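Gifsy-2 prophage ATP-binding sugar transporter-like protein (Salmonella typhimurium LT2, PDB 2PP6) is a small prophage-encoded beta-barrel protein of uncertain function that may bind ATP and take part in sugar transport. Local coordinates at residues K26-N30 with G31-I35. Sequence-based numbering, arbitrary orientation.
Sequences KVNIN and GTDCI
G31 meets the side chain of N28 at the tip of a tight hairpin, a worked example of how a two-residue loop is closed by backbone and side chain together. Its N-H reaches N28 OD1 at 3.0 Å in a weak, bent bond. The positive phi of 88° at G31, following the left-handed conformation of N30, gives the turn its type I' shape. T32 then closes the turn by pairing with I29 in both directions: T32 N gives to I29 O at 2.9 Å, from a position above the carbonyl plane, and I29 N returns a nearly straight bond to T32 O. A water also donates to I29 O and is weakly linked to T32 OG1.

Next along the strand, D33 takes the other end of the N28 amide. With CG of N28 anti to the backbone N (chi1 -170°), the amide can serve the turn and the neighbouring strand at once: ND2 donates to D33 OD1 at 2.8 Å, arriving from above the carboxylate, and the two planes stand 79° apart. K26 NZ stays 4.2 Å from D33 OD2, beyond a salt bridge, though its charge may still favour the ionised carboxylate. C34 and V27 exchange two backbone bonds, while C34 SG turns to the buried face and lies 3.9 Å from I29 CD1, with V27 CG1 also near; the side chains of V27 and I29 also rest on L72 and V70 respectively, in strand 69-72. At I35, CD1 packs loosely beside K26 CD at 4.3 Å, and the backbone goes on to pair with F58. The whole is a 2:2 beta hairpin with a type I' turn, joining adjacent antiparallel strands of the closed barrel.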
ATOM      1  N   LYS A  26      -0.477 -23.201 -11.924  1.00 31.75           N
ATOM      2  CA  LYS A  26      -0.491 -24.397 -11.090  1.00 28.05           C
ATOM      3  C   LYS A  26       0.640 -25.250 -11.632  1.00 25.10           C
ATOM      4  O   LYS A  26       0.710 -25.549 -12.825  1.00 24.54           O
ATOM      5  CB  LYS A  26      -1.836 -25.096 -11.211  1.00 32.85           C
ATOM      6  CG  LYS A  26      -1.905 -26.480 -10.602  1.00 38.84           C
ATOM      7  CD  LYS A  26      -2.001 -26.436  -9.107  1.00 47.03           C
ATOM      8  CE  LYS A  26      -3.213 -27.225  -8.658  1.00 47.54           C
ATOM      9  NZ  LYS A  26      -3.195 -28.600  -9.217  1.00 48.27           N
ATOM     10  N   VAL A  27       1.540 -25.643 -10.760  1.00 21.70           N
ATOM     11  CA  VAL A  27       2.700 -26.362 -11.229  1.00 22.66           C
ATOM     12  C   VAL A  27       3.133 -27.426 -10.235  1.00 25.81           C
ATOM     13  O   VAL A  27       2.880 -27.302  -9.039  1.00 28.04           O
ATOM     14  CB  VAL A  27       3.826 -25.322 -11.481  1.00 20.90           C
ATOM     15  CG1 VAL A  27       5.002 -25.536 -10.538  1.00 21.70           C
ATOM     16  CG2 VAL A  27       4.220 -25.338 -12.916  1.00 20.11           C
ATOM     17  N   ASN A  28       3.786 -28.473 -10.722  1.00 21.94           N
ATOM     18  CA  ASN A  28       4.225 -29.533  -9.839  1.00 21.36           C
ATOM     19  C   ASN A  28       5.732 -29.488  -9.667  1.00 21.39           C
ATOM     20  O   ASN A  28       6.471 -29.557 -10.649  1.00 22.77           O
ATOM     21  CB  ASN A  28       3.791 -30.895 -10.389  1.00 20.89           C
ATOM     22  CG  ASN A  28       4.009 -32.023  -9.394  1.00 21.26           C
ATOM     23  OD1 ASN A  28       5.147 -32.428  -9.127  1.00 21.54           O
ATOM     24  ND2 ASN A  28       2.912 -32.535  -8.830  1.00 18.57           N
ATOM     25  N   ILE A  29       6.174 -29.355  -8.415  1.00 20.92           N
ATOM     26  CA  ILE A  29       7.592 -29.306  -8.068  1.00 22.41           C
ATOM     27  C   ILE A  29       7.921 -30.463  -7.145  1.00 22.71           C
ATOM     28  O   ILE A  29       7.387 -30.572  -6.057  1.00 23.27           O
ATOM     29  CB  ILE A  29       7.957 -28.004  -7.352  1.00 20.84           C
ATOM     30  CG1 ILE A  29       7.808 -26.821  -8.322  1.00 21.33           C
ATOM     31  CG2 ILE A  29       9.366 -28.104  -6.799  1.00 18.43           C
ATOM     32  CD1 ILE A  29       8.281 -25.478  -7.764  1.00 16.75           C
ATOM     33  N   ASN A  30       8.816 -31.326  -7.596  1.00 30.83           N
ATOM     34  CA  ASN A  30       9.204 -32.500  -6.840  1.00 32.17           C
ATOM     35  C   ASN A  30       8.029 -33.239  -6.199  1.00 30.38           C
ATOM     36  O   ASN A  30       8.067 -33.597  -5.030  1.00 27.56           O
ATOM     37  CB  ASN A  30      10.229 -32.143  -5.776  1.00 39.14           C
ATOM     38  CG  ASN A  30      10.979 -33.351  -5.302  1.00 38.43           C
ATOM     39  OD1 ASN A  30      11.373 -34.189  -6.112  1.00 38.44           O
ATOM     40  ND2 ASN A  30      11.185 -33.459  -3.998  1.00 38.20           N
ATOM     41  N   GLY A  31       6.976 -33.463  -6.970  1.00 29.52           N
ATOM     42  CA  GLY A  31       5.838 -34.196  -6.445  1.00 28.73           C
ATOM     43  C   GLY A  31       4.768 -33.401  -5.731  1.00 27.39           C
ATOM     44  O   GLY A  31       3.745 -33.972  -5.372  1.00 29.59           O
ATOM     45  N   THR A  32       4.989 -32.105  -5.515  1.00 27.32           N
ATOM     46  CA  THR A  32       4.006 -31.270  -4.834  1.00 27.42           C
ATOM     47  C   THR A  32       3.451 -30.183  -5.753  1.00 30.27           C
ATOM     48  O   THR A  32       4.203 -29.466  -6.417  1.00 27.31           O
ATOM     49  CB  THR A  32       4.614 -30.556  -3.606  1.00 31.71           C
ATOM     50  OG1 THR A  32       5.350 -31.484  -2.803  1.00 30.58           O
ATOM     51  CG2 THR A  32       3.518 -29.954  -2.762  1.00 29.12           C
ATOM     52  N   ASP A  33       2.131 -30.058  -5.778  1.00 29.76           N
ATOM     53  CA  ASP A  33       1.501 -29.041  -6.597  1.00 32.26           C
ATOM     54  C   ASP A  33       1.571 -27.699  -5.882  1.00 31.23           C
ATOM     55  O   ASP A  33       1.428 -27.633  -4.668  1.00 31.75           O
ATOM     56  CB  ASP A  33       0.061 -29.427  -6.885  1.00 42.87           C
ATOM     57  CG  ASP A  33      -0.035 -30.692  -7.711  1.00 48.21           C
ATOM     58  OD1 ASP A  33       0.744 -30.824  -8.691  1.00 45.62           O
ATOM     59  OD2 ASP A  33      -0.890 -31.548  -7.386  1.00 54.22           O
ATOM     60  N   CYS A  34       1.817 -26.634  -6.632  1.00 28.17           N
ATOM     61  CA  CYS A  34       1.922 -25.301  -6.044  1.00 26.30           C
ATOM     62  C   CYS A  34       1.784 -24.179  -7.077  1.00 24.52           C
ATOM     63  O   CYS A  34       1.768 -24.427  -8.279  1.00 24.60           O
ATOM     64  CB  CYS A  34       3.260 -25.164  -5.326  1.00 29.59           C
ATOM     65  SG  CYS A  34       4.657 -25.465  -6.400  1.00 28.82           S
ATOM     66  N   ILE A  35       1.694 -22.943  -6.602  1.00 13.83           N
ATOM     67  CA  ILE A  35       1.521 -21.818  -7.507  1.00 14.18           C
ATOM     68  C   ILE A  35       2.809 -21.056  -7.769  1.00 15.64           C
ATOM     69  O   ILE A  35       3.592 -20.727  -6.865  1.00 13.55           O
ATOM     70  CB  ILE A  35       0.400 -20.835  -7.002  1.00 11.31           C
ATOM     71  CG1 ILE A  35      -0.982 -21.350  -7.408  1.00  6.54           C
ATOM     72  CG2 ILE A  35       0.546 -19.463  -7.668  1.00  4.96           C
ATOM     73  CD1 ILE A  35      -1.283 -22.742  -7.016  1.00  9.87           C
TER
HETATM   74  O   HOH W   1       8.579 -30.709  -3.000  1.00 17.77           O